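Local structure of Rbam17540 (Bacillus amyloliquefaciens, 2YOY) at residues W103-K109 with D121-G127; K29-V33 with I66-L70; Q73-W78 with G152-I156; Q38-G42 with A59-Q65. The protein probably cleaves recalcitrant polysaccharides such as cellulose by copper-dependent oxidation, as a CBM33 lytic polysaccharide monooxygenase. All coordinates share one frame; numbering follows the deposited sequence.

Overall arrangement
Contact 4 is nested inside the chain loop closed by contact 2, and contact 1 inside that closed by contact 3. The first pair comes before the second along the chain. Contacts 2 and 4 touch, their centres about 10 Å apart. Contact 4 adjoins the copper site; contact 2 lies next to contact 4, at the end of helix 23-30. Contacts 1 and 3 have centres about 15 Å apart and meet where strands 100-108 and 154-162 pair in the mixed sheet. Contact 3 also touches contact 2, through Trp78 and Tyr30. Contacts 1 and 2 lie on opposite sides of the chain's centre, about 23 Å between centres. They join a beta framework to the copper region.

Contact 1. Residues W103-K109 with D121-G127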
# COMPACT_ATOMS: atom_id res chain seq x y z
N TRP A 103 2.15 4.08 11.84
CA TRP A 103 2.17 3.32 10.62
C TRP A 103 2.40 1.85 10.95
O TRP A 103 2.96 1.49 12.00
CB TRP A 103 3.28 3.76 9.68
CG TRP A 103 3.31 5.18 9.23
CD1 TRP A 103 2.94 5.66 7.98
CD2 TRP A 103 3.89 6.31 9.92
NE1 TRP A 103 3.23 7.00 7.88
CE2 TRP A 103 3.81 7.43 9.05
CE3 TRP A 103 4.48 6.48 11.17
CZ2 TRP A 103 4.31 8.71 9.40
CZ3 TRP A 103 4.96 7.77 11.53
CH2 TRP A 103 4.85 8.85 10.66
N HIS A 104 1.86 1.01 10.10
CA HIS A 104 1.93 -0.45 10.30
C HIS A 104 2.04 -1.18 8.98
O HIS A 104 1.42 -0.80 7.97
CB HIS A 104 0.81 -0.98 11.24
CG HIS A 104 -0.55 -0.40 11.00
ND1 HIS A 104 -1.67 -1.20 10.92
CD2 HIS A 104 -0.99 0.88 10.87
CE1 HIS A 104 -2.74 -0.45 10.70
NE2 HIS A 104 -2.35 0.82 10.70
N TYR A 105 2.91 -2.19 8.95
CA TYR A 105 3.32 -2.89 7.74
C TYR A 105 3.08 -4.39 7.88
O TYR A 105 3.35 -4.97 8.94
CB TYR A 105 4.82 -2.65 7.48
CG TYR A 105 5.17 -1.20 7.10
CD1 TYR A 105 5.42 -0.26 8.06
CD2 TYR A 105 5.23 -0.80 5.77
CE1 TYR A 105 5.72 1.03 7.74
CE2 TYR A 105 5.51 0.54 5.42
CZ TYR A 105 5.73 1.44 6.43
OH TYR A 105 6.07 2.73 6.18
N TYR A 106 2.58 -4.98 6.80
CA TYR A 106 2.21 -6.36 6.72
C TYR A 106 2.84 -6.94 5.44
O TYR A 106 3.07 -6.22 4.47
CB TYR A 106 0.70 -6.49 6.62
CG TYR A 106 -0.06 -5.80 7.73
CD1 TYR A 106 -0.23 -4.41 7.77
CD2 TYR A 106 -0.53 -6.52 8.82
CE1 TYR A 106 -0.85 -3.79 8.83
CE2 TYR A 106 -1.20 -5.89 9.85
CZ TYR A 106 -1.35 -4.54 9.86
OH TYR A 106 -1.97 -3.91 10.89
N ILE A 107 3.03 -8.24 5.42
CA ILE A 107 3.46 -8.94 4.20
C ILE A 107 2.54 -10.15 4.04
O ILE A 107 2.02 -10.67 5.01
CB ILE A 107 4.93 -9.39 4.24
CG1 ILE A 107 5.40 -9.74 2.81
CG2 ILE A 107 5.10 -10.59 5.16
CD1 ILE A 107 6.89 -9.81 2.69
N THR A 108 2.38 -10.55 2.80
CA THR A 108 1.65 -11.78 2.48
C THR A 108 2.37 -12.98 3.07
O THR A 108 3.58 -13.04 3.13
CB THR A 108 1.55 -11.99 0.97
OG1 THR A 108 2.78 -11.64 0.36
CG2 THR A 108 0.42 -11.11 0.41
N LYS A 109 1.58 -13.98 3.43
CA LYS A 109 2.10 -15.22 4.01
C LYS A 109 2.73 -16.07 2.95
O LYS A 109 2.40 -15.96 1.76
CB LYS A 109 0.98 -15.99 4.70
CG LYS A 109 0.38 -15.26 5.89
CD LYS A 109 -0.86 -15.95 6.44
CE LYS A 109 -1.27 -15.31 7.77
NZ LYS A 109 -2.52 -15.89 8.36
N ASP A 121 -6.50 -12.33 6.22
CA ASP A 121 -5.92 -13.54 6.68
C ASP A 121 -4.79 -14.06 5.81
O ASP A 121 -4.11 -15.01 6.19
CB ASP A 121 -7.00 -14.60 6.93
CG ASP A 121 -7.67 -15.07 5.68
OD1 ASP A 121 -7.32 -14.64 4.55
OD2 ASP A 121 -8.58 -15.90 5.84
N GLU A 122 -4.53 -13.37 4.68
CA GLU A 122 -3.32 -13.65 3.89
C GLU A 122 -2.11 -12.79 4.30
O GLU A 122 -1.05 -12.98 3.73
CB GLU A 122 -3.59 -13.33 2.41
CG GLU A 122 -4.56 -14.26 1.75
CD GLU A 122 -4.55 -14.06 0.27
OE1 GLU A 122 -4.93 -12.95 -0.19
OE2 GLU A 122 -4.13 -14.99 -0.42
N PHE A 123 -2.28 -11.88 5.27
CA PHE A 123 -1.19 -10.93 5.65
C PHE A 123 -0.74 -11.18 7.06
O PHE A 123 -1.55 -11.52 7.94
CB PHE A 123 -1.72 -9.52 5.59
CG PHE A 123 -1.79 -8.96 4.20
CD1 PHE A 123 -0.63 -8.48 3.60
CD2 PHE A 123 -2.99 -8.89 3.49
CE1 PHE A 123 -0.64 -7.98 2.33
CE2 PHE A 123 -3.02 -8.38 2.22
CZ PHE A 123 -1.84 -7.94 1.61
N GLU A 124 0.52 -10.93 7.33
CA GLU A 124 0.97 -10.92 8.70
C GLU A 124 1.72 -9.66 8.98
O GLU A 124 2.38 -9.18 8.11
CB GLU A 124 1.80 -12.14 9.06
CG GLU A 124 2.98 -12.44 8.19
CD GLU A 124 3.61 -13.77 8.61
OE1 GLU A 124 3.70 -14.06 9.81
OE2 GLU A 124 4.00 -14.51 7.71
N LEU A 125 1.56 -9.16 10.19
CA LEU A 125 2.19 -7.95 10.65
C LEU A 125 3.68 -8.17 10.71
O LEU A 125 4.14 -9.21 11.19
CB LEU A 125 1.59 -7.57 12.03
CG LEU A 125 2.23 -6.36 12.74
CD1 LEU A 125 1.75 -5.09 12.07
CD2 LEU A 125 1.81 -6.37 14.23
N ILE A 126 4.45 -7.21 10.18
CA ILE A 126 5.91 -7.29 10.24
C ILE A 126 6.55 -6.13 10.94
O ILE A 126 7.70 -6.25 11.36
CB ILE A 126 6.58 -7.45 8.83
CG1 ILE A 126 6.22 -6.29 7.88
CG2 ILE A 126 6.18 -8.80 8.29
CD1 ILE A 126 7.00 -6.30 6.58
N GLY A 127 5.84 -5.01 11.11
CA GLY A 127 6.36 -3.95 11.95
C GLY A 127 5.36 -2.81 12.22
O GLY A 127 4.49 -2.56 11.43
O HOH W 1 -3.44 -13.18 9.19
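In Tyr106 the ring leaves CB anti to the carbonyl carbon (chi1 -55°), while CG of Leu125 lies anti to the backbone N (chi1 175°). These two torsions bring Leu125 CD1 over one face of the Tyr106 ring, offset toward the rim. It is a CH-pi contact, with CD1 4.1 Å from the centroid of the Tyr106 ring. The phenol is further fixed at its edge: Tyr106 OH lies in the plane of the His104 ring, 2.7 Å from His104 ND1, and the two are hydrogen-bonded. On the other face of the sheet, Ile107 CG2 packs on Ile126 CG2 at 3.8 Å. Thr108 CG2 sits off-centre over the Phe123 ring, 3.8 Å from Phe123 CE1. Beyond Thr108, where the strand ends, the extended Lys109 chain runs past Glu122 to Asp121, and Lys109 NZ bonds Asp121 O at 2.8 Å. A water joins Lys109 NZ to Phe123 O. Outside the pair, Arg150 holds Glu124 through a salt bridge, and His142 takes up the hydroxyl of Tyr105.

Backbone bonds complete the pairing, and Ile107 exchanges two with Glu124. Tyr105 O receives Ile126 N almost straight at 2.8 Å and Gly127 N weakly at 3.3 Å. Tyr105 N in turn bonds Gly127 O at 3.0 Å. Two residues therefore face one. This is a classic beta bulge in an antiparallel strand pair, set in the immunoglobulin-like beta sandwich of lytic polysaccharide monooxygenases.

Contact 2. Residues K29-V33 with I66-L70; sequences KYGSV and IDFGL
Asp67 reaches across to Ser32, and its side chain can be followed outward. Asp67 CB lies 3.8 Å from Ser32 OG. Asp67 CG comes within 3.3 Å of Ser32 OG, which also accepts a weak bond from Asp67 N. CG sits between the backbone N and the carbonyl carbon (chi1 56°), which sets OD2 against Ser32 N and leaves OD1 for Gly69 N and a weak second bond to Ser32 N. Asp67 OD2 takes the N-H of Ser32 at 2.9 Å, from above the carboxylate plane. Asp67 OD1 takes Gly69 N at 3.0 Å and a water at 2.6 Å. That water also bridges Tyr30 O and Val33 N. Replacing Asp67 with an alanine would probably leave the N-H groups of Ser32 and Gly69 without their carboxylate partner.

Gly31 and Gly69 bring the backbones close, with Gly69 CA 3.5 Å from Tyr30 O. Next to them along the chain, Val33 CG1 packs on Leu70 CD2 at 3.9 Å, the two side chains crossing at about a right angle. Val33 also lies alongside Ile66. The OD1 bond to the N-H two residues on makes an Asx turn, set against the C-terminal end of helix 23-30.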
# COMPACT_ATOMS: atom_id res chain seq x y z
N LYS A 29 -5.35 -0.40 -16.74
CA LYS A 29 -4.58 -1.34 -15.91
C LYS A 29 -4.81 -1.06 -14.40
O LYS A 29 -4.91 -1.99 -13.62
CB LYS A 29 -3.11 -1.26 -16.33
CG LYS A 29 -2.15 -2.10 -15.53
CD LYS A 29 -0.75 -2.04 -16.15
CE LYS A 29 0.24 -2.85 -15.32
NZ LYS A 29 1.54 -2.89 -16.04
N TYR A 30 -4.88 0.21 -14.00
CA TYR A 30 -4.90 0.60 -12.60
C TYR A 30 -6.22 1.23 -12.12
O TYR A 30 -6.46 1.30 -10.90
CB TYR A 30 -3.80 1.66 -12.32
CG TYR A 30 -2.38 1.18 -12.46
CD1 TYR A 30 -1.72 1.21 -13.70
CD2 TYR A 30 -1.68 0.68 -11.34
CE1 TYR A 30 -0.40 0.77 -13.81
CE2 TYR A 30 -0.39 0.22 -11.44
CZ TYR A 30 0.25 0.24 -12.68
OH TYR A 30 1.53 -0.22 -12.80
N GLY A 31 -7.03 1.73 -13.05
CA GLY A 31 -8.14 2.62 -12.74
C GLY A 31 -7.74 4.04 -12.43
O GLY A 31 -6.60 4.44 -12.68
N SER A 32 -8.67 4.82 -11.90
CA SER A 32 -8.49 6.26 -11.77
C SER A 32 -7.44 6.76 -10.77
O SER A 32 -7.13 7.97 -10.73
CB SER A 32 -9.84 6.90 -11.43
OG SER A 32 -10.34 6.39 -10.20
N VAL A 33 -6.88 5.85 -9.97
CA VAL A 33 -5.80 6.21 -9.09
C VAL A 33 -4.60 6.81 -9.79
O VAL A 33 -3.82 7.49 -9.15
CB VAL A 33 -5.37 5.00 -8.20
CG1 VAL A 33 -4.63 3.93 -9.01
CG2 VAL A 33 -4.54 5.48 -7.03
N ILE A 66 -11.30 7.44 -5.75
CA ILE A 66 -10.77 6.62 -6.80
C ILE A 66 -11.80 5.50 -7.01
O ILE A 66 -12.83 5.46 -6.35
CB ILE A 66 -9.37 5.99 -6.47
CG1 ILE A 66 -9.43 5.14 -5.20
CG2 ILE A 66 -8.32 7.06 -6.29
CD1 ILE A 66 -8.12 4.46 -4.80
N ASP A 67 -11.53 4.65 -7.97
CA ASP A 67 -12.44 3.50 -8.28
C ASP A 67 -11.86 2.23 -7.64
O ASP A 67 -11.04 2.32 -6.74
CB ASP A 67 -12.64 3.37 -9.78
CG ASP A 67 -11.33 3.21 -10.54
OD1 ASP A 67 -10.32 2.76 -9.94
OD2 ASP A 67 -11.28 3.55 -11.76
N PHE A 68 -12.29 1.04 -8.09
CA PHE A 68 -11.88 -0.21 -7.50
C PHE A 68 -10.79 -0.92 -8.33
O PHE A 68 -10.54 -2.11 -8.11
CB PHE A 68 -13.06 -1.20 -7.34
CG PHE A 68 -14.16 -0.72 -6.43
CD1 PHE A 68 -13.88 -0.20 -5.19
CD2 PHE A 68 -15.49 -0.79 -6.84
CE1 PHE A 68 -14.88 0.29 -4.37
CE2 PHE A 68 -16.51 -0.32 -6.02
CZ PHE A 68 -16.20 0.21 -4.78
N GLY A 69 -10.13 -0.19 -9.24
CA GLY A 69 -9.11 -0.80 -10.10
C GLY A 69 -7.95 -1.54 -9.41
O GLY A 69 -7.48 -2.53 -9.93
N LEU A 70 -7.51 -1.02 -8.28
CA LEU A 70 -6.42 -1.60 -7.54
C LEU A 70 -6.77 -2.97 -6.92
O LEU A 70 -5.87 -3.74 -6.58
CB LEU A 70 -5.89 -0.68 -6.50
CG LEU A 70 -5.25 0.58 -7.07
CD1 LEU A 70 -4.98 1.49 -5.89
CD2 LEU A 70 -3.97 0.29 -7.84
O HOH W 2 -7.49 -2.64 -12.66
O HOH W 3 -7.83 3.11 -9.31

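Contact 3. Residues Q73-W78 with G152-I156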
# COMPACT_ATOMS: atom_id res chain seq x y z
N GLN A 73 -6.61 -8.77 -8.80
CA GLN A 73 -5.47 -9.53 -8.30
C GLN A 73 -5.26 -10.82 -9.05
O GLN A 73 -6.06 -11.75 -8.97
CB GLN A 73 -5.64 -9.79 -6.81
CG GLN A 73 -4.48 -10.44 -6.09
CD GLN A 73 -3.20 -9.62 -6.17
OE1 GLN A 73 -3.18 -8.43 -5.85
NE2 GLN A 73 -2.14 -10.26 -6.66
N THR A 74 -4.19 -10.83 -9.83
CA THR A 74 -3.70 -12.04 -10.48
C THR A 74 -2.21 -12.12 -10.32
O THR A 74 -1.53 -11.12 -9.99
CB THR A 74 -4.03 -12.11 -11.99
OG1 THR A 74 -3.23 -11.15 -12.71
CG2 THR A 74 -5.50 -11.85 -12.26
N ALA A 75 -1.67 -13.30 -10.60
CA ALA A 75 -0.22 -13.48 -10.55
C ALA A 75 0.56 -12.55 -11.49
O ALA A 75 1.70 -12.18 -11.17
CB ALA A 75 0.13 -14.93 -10.83
N ASP A 76 -0.06 -12.16 -12.61
CA ASP A 76 0.63 -11.44 -13.67
C ASP A 76 0.25 -9.98 -13.80
O ASP A 76 0.92 -9.27 -14.54
CB ASP A 76 0.41 -12.17 -15.02
CG ASP A 76 1.13 -13.53 -15.09
OD1 ASP A 76 2.02 -13.81 -14.25
OD2 ASP A 76 0.78 -14.33 -15.97
N HIS A 77 -0.78 -9.54 -13.10
CA HIS A 77 -1.38 -8.21 -13.42
C HIS A 77 -0.42 -7.08 -13.11
O HIS A 77 -0.27 -6.18 -13.93
CB HIS A 77 -2.68 -7.96 -12.69
CG HIS A 77 -3.45 -6.79 -13.25
ND1 HIS A 77 -4.30 -6.90 -14.33
CD2 HIS A 77 -3.48 -5.48 -12.89
CE1 HIS A 77 -4.82 -5.72 -14.61
NE2 HIS A 77 -4.31 -4.84 -13.78
N TRP A 78 0.22 -7.12 -11.94
CA TRP A 78 0.96 -5.95 -11.48
C TRP A 78 2.46 -6.01 -11.71
O TRP A 78 3.07 -7.07 -11.70
CB TRP A 78 0.67 -5.70 -9.98
CG TRP A 78 -0.83 -5.67 -9.71
CD1 TRP A 78 -1.56 -6.64 -9.05
CD2 TRP A 78 -1.76 -4.65 -10.05
NE1 TRP A 78 -2.87 -6.25 -8.94
CE2 TRP A 78 -3.04 -5.07 -9.59
CE3 TRP A 78 -1.67 -3.42 -10.67
CZ2 TRP A 78 -4.18 -4.29 -9.74
CZ3 TRP A 78 -2.81 -2.65 -10.84
CH2 TRP A 78 -4.05 -3.08 -10.36
N GLY A 152 9.80 -15.03 -4.06
CA GLY A 152 8.90 -14.84 -5.18
C GLY A 152 7.97 -13.67 -4.93
O GLY A 152 8.33 -12.74 -4.19
N TYR A 153 6.82 -13.75 -5.57
CA TYR A 153 5.85 -12.67 -5.57
C TYR A 153 5.16 -12.59 -4.22
O TYR A 153 4.47 -13.55 -3.80
CB TYR A 153 4.80 -12.88 -6.67
CG TYR A 153 3.73 -11.80 -6.74
CD1 TYR A 153 3.97 -10.48 -6.30
CD2 TYR A 153 2.49 -12.08 -7.28
CE1 TYR A 153 2.96 -9.51 -6.34
CE2 TYR A 153 1.50 -11.11 -7.38
CZ TYR A 153 1.74 -9.83 -6.92
OH TYR A 153 0.73 -8.86 -7.04
N HIS A 154 5.34 -11.44 -3.57
CA HIS A 154 4.70 -11.07 -2.29
C HIS A 154 4.16 -9.68 -2.40
O HIS A 154 4.57 -8.96 -3.29
CB HIS A 154 5.62 -11.27 -1.10
CG HIS A 154 5.83 -12.72 -0.81
ND1 HIS A 154 4.88 -13.49 -0.17
CD2 HIS A 154 6.78 -13.59 -1.24
CE1 HIS A 154 5.26 -14.75 -0.17
NE2 HIS A 154 6.40 -14.84 -0.83
N ILE A 155 3.24 -9.32 -1.49
CA ILE A 155 2.72 -7.94 -1.37
C ILE A 155 3.00 -7.45 0.03
O ILE A 155 2.74 -8.13 1.01
CB ILE A 155 1.23 -7.89 -1.74
CG1 ILE A 155 1.04 -8.20 -3.23
CG2 ILE A 155 0.62 -6.56 -1.37
CD1 ILE A 155 -0.42 -8.36 -3.66
N ILE A 156 3.72 -6.34 0.09
CA ILE A 156 3.81 -5.56 1.31
C ILE A 156 2.70 -4.56 1.31
O ILE A 156 2.56 -3.74 0.41
CB ILE A 156 5.21 -4.93 1.44
CG1 ILE A 156 6.23 -6.10 1.52
CG2 ILE A 156 5.32 -3.94 2.63
CD1 ILE A 156 7.67 -5.63 1.37
O HOH W 4 0.47 -9.28 -10.04
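Gln73 and Tyr153 form the close part of this contact. Their side chains come from opposite directions. Gln73 NE2 donates to Tyr153 OH at 3.2 Å, nearly straight at 175°. The oxygen lies in the amide plane, so the bond fixes how the amide is turned. The amide and ring planes are 34° apart. The bend of Gln73 at chi2 (60°) folds the amide back toward the strand. There its other branch, Gln73 OE1, touches Ile155 CD1 at 3.5 Å. The amide is gripped from outside as well. Gln73 OE1 accepts from Arg10, and Gln73 NE2 also bonds Pro114 O. The main polar partner of the Tyr153 hydroxyl is Asp174 on strand 167-177.

The remainder is looser. The nearest alpha carbons, those of Ala75 and Tyr153, are 7.9 Å apart. Residues 74 and 75 approach the ring with carbonyl oxygens rather than side chains: Thr74 O lies 4.0 Å from Tyr153 CE2, at the ring edge. Ala75 O is 3.9 Å from Tyr153 CE2. Tyr153 OH stands near the plane of the Trp78 ring, 3.8 Å from Trp78 CD1. A water links the two sides. It gives a hydrogen to Thr74 O, takes one from Trp78 N and reaches Tyr153 OH only weakly. Thr74 and Ala75 are partly exposed, whereas Gln73, Trp78 and Ile155 are buried.

The loop 73-78 thus lies against the start of strand 154-162. That strand is paired with strands 100-108 and 167-177, and helix 10-21 reaches the contact through Arg10.

Contact 4. Residues Q38-G42 with A59-Q65; sequences QSVEG and ANGGSGQ. With EDO (1,2-ethanediol), chain D.
Beside the copper site, Glu41 and Gln65 meet in its second shell. The side chain of Glu41 lies about 5 Å from the copper ion. Gln65 OE1 is hydrogen-bonded to NE2 of His1, a copper ligand. Gln65 NE2 faces the other way and serves two acceptors. It meets Glu41 OE1 on the anti side at 3.0 Å, tilted from both planes. It also bonds Gly62 O at 2.8 Å, with that oxygen in the amide plane. Gly62 O is gripped twice, since Gln65 N reaches its opposite face at 3.0 Å and closes a type I' turn. A leucine in place of Gln65 would probably leave Glu41 OE1 without its amide partner and the imidazole of His1 less firmly oriented.

CG of Glu41 stands anti to the backbone N (chi1 -174°) and the chain beyond is extended, carrying the carboxylate to Gln65 and the diol. Glu41 OE2 accepts from O2 of a bound 1,2-ethanediol at 2.6 Å, probably a crystallisation additive. Ser63 OG donates to Glu41 O at 2.6 Å from above the carbonyl plane. Val40 CG1 packs on Ala59 CB at 3.7 Å.

Strand 41-43 pairs antiparallel with strand 167-177; the backbones of Gly42 and of Val40 just before it bond those of Ala168 and Tyr170. The weakly bonded turn 59-62 is left-handed, with positive phi from Ala59 to Gly62, and Ala59 touches Tyr170 of strand 167-177.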
# COMPACT_ATOMS: atom_id res chain seq x y z
N GLN A 38 -1.94 9.60 -4.13
CA GLN A 38 -2.01 9.99 -2.72
C GLN A 38 -3.34 9.76 -2.02
O GLN A 38 -3.45 10.04 -0.83
CB GLN A 38 -1.64 11.51 -2.59
CG GLN A 38 -2.70 12.49 -3.11
CD GLN A 38 -2.56 12.82 -4.60
OE1 GLN A 38 -1.90 12.10 -5.35
NE2 GLN A 38 -3.21 13.92 -5.03
N SER A 39 -4.34 9.24 -2.74
CA SER A 39 -5.71 9.24 -2.22
C SER A 39 -6.26 7.86 -1.95
O SER A 39 -7.45 7.71 -2.01
CB SER A 39 -6.64 10.01 -3.18
OG SER A 39 -6.11 11.31 -3.42
N VAL A 40 -5.42 6.87 -1.60
CA VAL A 40 -5.95 5.51 -1.27
C VAL A 40 -6.36 5.45 0.23
O VAL A 40 -5.70 4.85 1.11
CB VAL A 40 -4.98 4.40 -1.68
CG1 VAL A 40 -5.71 3.04 -1.66
CG2 VAL A 40 -4.43 4.61 -3.05
N GLU A 41 -7.45 6.15 0.50
CA GLU A 41 -7.89 6.50 1.85
C GLU A 41 -9.14 5.76 2.26
O GLU A 41 -10.15 5.81 1.58
CB GLU A 41 -8.19 7.98 1.89
CG GLU A 41 -8.54 8.52 3.27
CD GLU A 41 -8.79 10.01 3.27
OE1 GLU A 41 -8.85 10.62 2.17
OE2 GLU A 41 -8.93 10.57 4.38
N GLY A 42 -9.08 5.07 3.40
CA GLY A 42 -10.24 4.34 3.91
C GLY A 42 -10.31 4.45 5.42
O GLY A 42 -9.53 5.20 6.04
N ALA A 59 -8.58 0.63 -0.79
CA ALA A 59 -9.17 1.20 0.41
C ALA A 59 -10.67 1.48 0.22
O ALA A 59 -11.20 2.53 0.59
CB ALA A 59 -8.39 2.48 0.82
N ASN A 60 -11.35 0.49 -0.36
CA ASN A 60 -12.76 0.60 -0.72
C ASN A 60 -13.07 1.86 -1.57
O ASN A 60 -13.95 2.66 -1.26
CB ASN A 60 -13.62 0.51 0.53
CG ASN A 60 -15.01 -0.05 0.25
OD1 ASN A 60 -15.32 -0.37 -0.89
ND2 ASN A 60 -15.85 -0.11 1.27
N GLY A 61 -12.31 2.03 -2.65
CA GLY A 61 -12.47 3.15 -3.57
C GLY A 61 -11.96 4.46 -3.04
O GLY A 61 -12.42 5.51 -3.43
N GLY A 62 -11.06 4.41 -2.08
CA GLY A 62 -10.51 5.63 -1.53
C GLY A 62 -11.53 6.63 -0.99
O GLY A 62 -11.34 7.83 -1.13
N SER A 63 -12.60 6.12 -0.41
CA SER A 63 -13.63 6.91 0.25
C SER A 63 -14.26 7.82 -0.79
O SER A 63 -14.45 9.02 -0.55
CB SER A 63 -13.01 7.71 1.40
OG SER A 63 -12.39 6.81 2.31
N GLY A 64 -14.53 7.25 -1.96
CA GLY A 64 -15.02 8.02 -3.10
C GLY A 64 -14.01 8.73 -4.01
O GLY A 64 -14.41 9.27 -5.03
N GLN A 65 -12.71 8.73 -3.68
CA GLN A 65 -11.72 9.48 -4.46
C GLN A 65 -11.17 8.77 -5.69
O GLN A 65 -10.67 9.42 -6.55
CB GLN A 65 -10.56 9.94 -3.57
CG GLN A 65 -11.03 10.89 -2.50
CD GLN A 65 -10.00 11.13 -1.43
OE1 GLN A 65 -9.39 12.20 -1.37
NE2 GLN A 65 -9.79 10.14 -0.59
C1 EDO D . -7.25 12.70 6.20
O1 EDO D . -8.14 12.08 7.14
C2 EDO D . -7.95 13.71 5.29
O2 EDO D . -9.06 13.13 4.59
O HOH W 5 -8.21 13.07 -4.41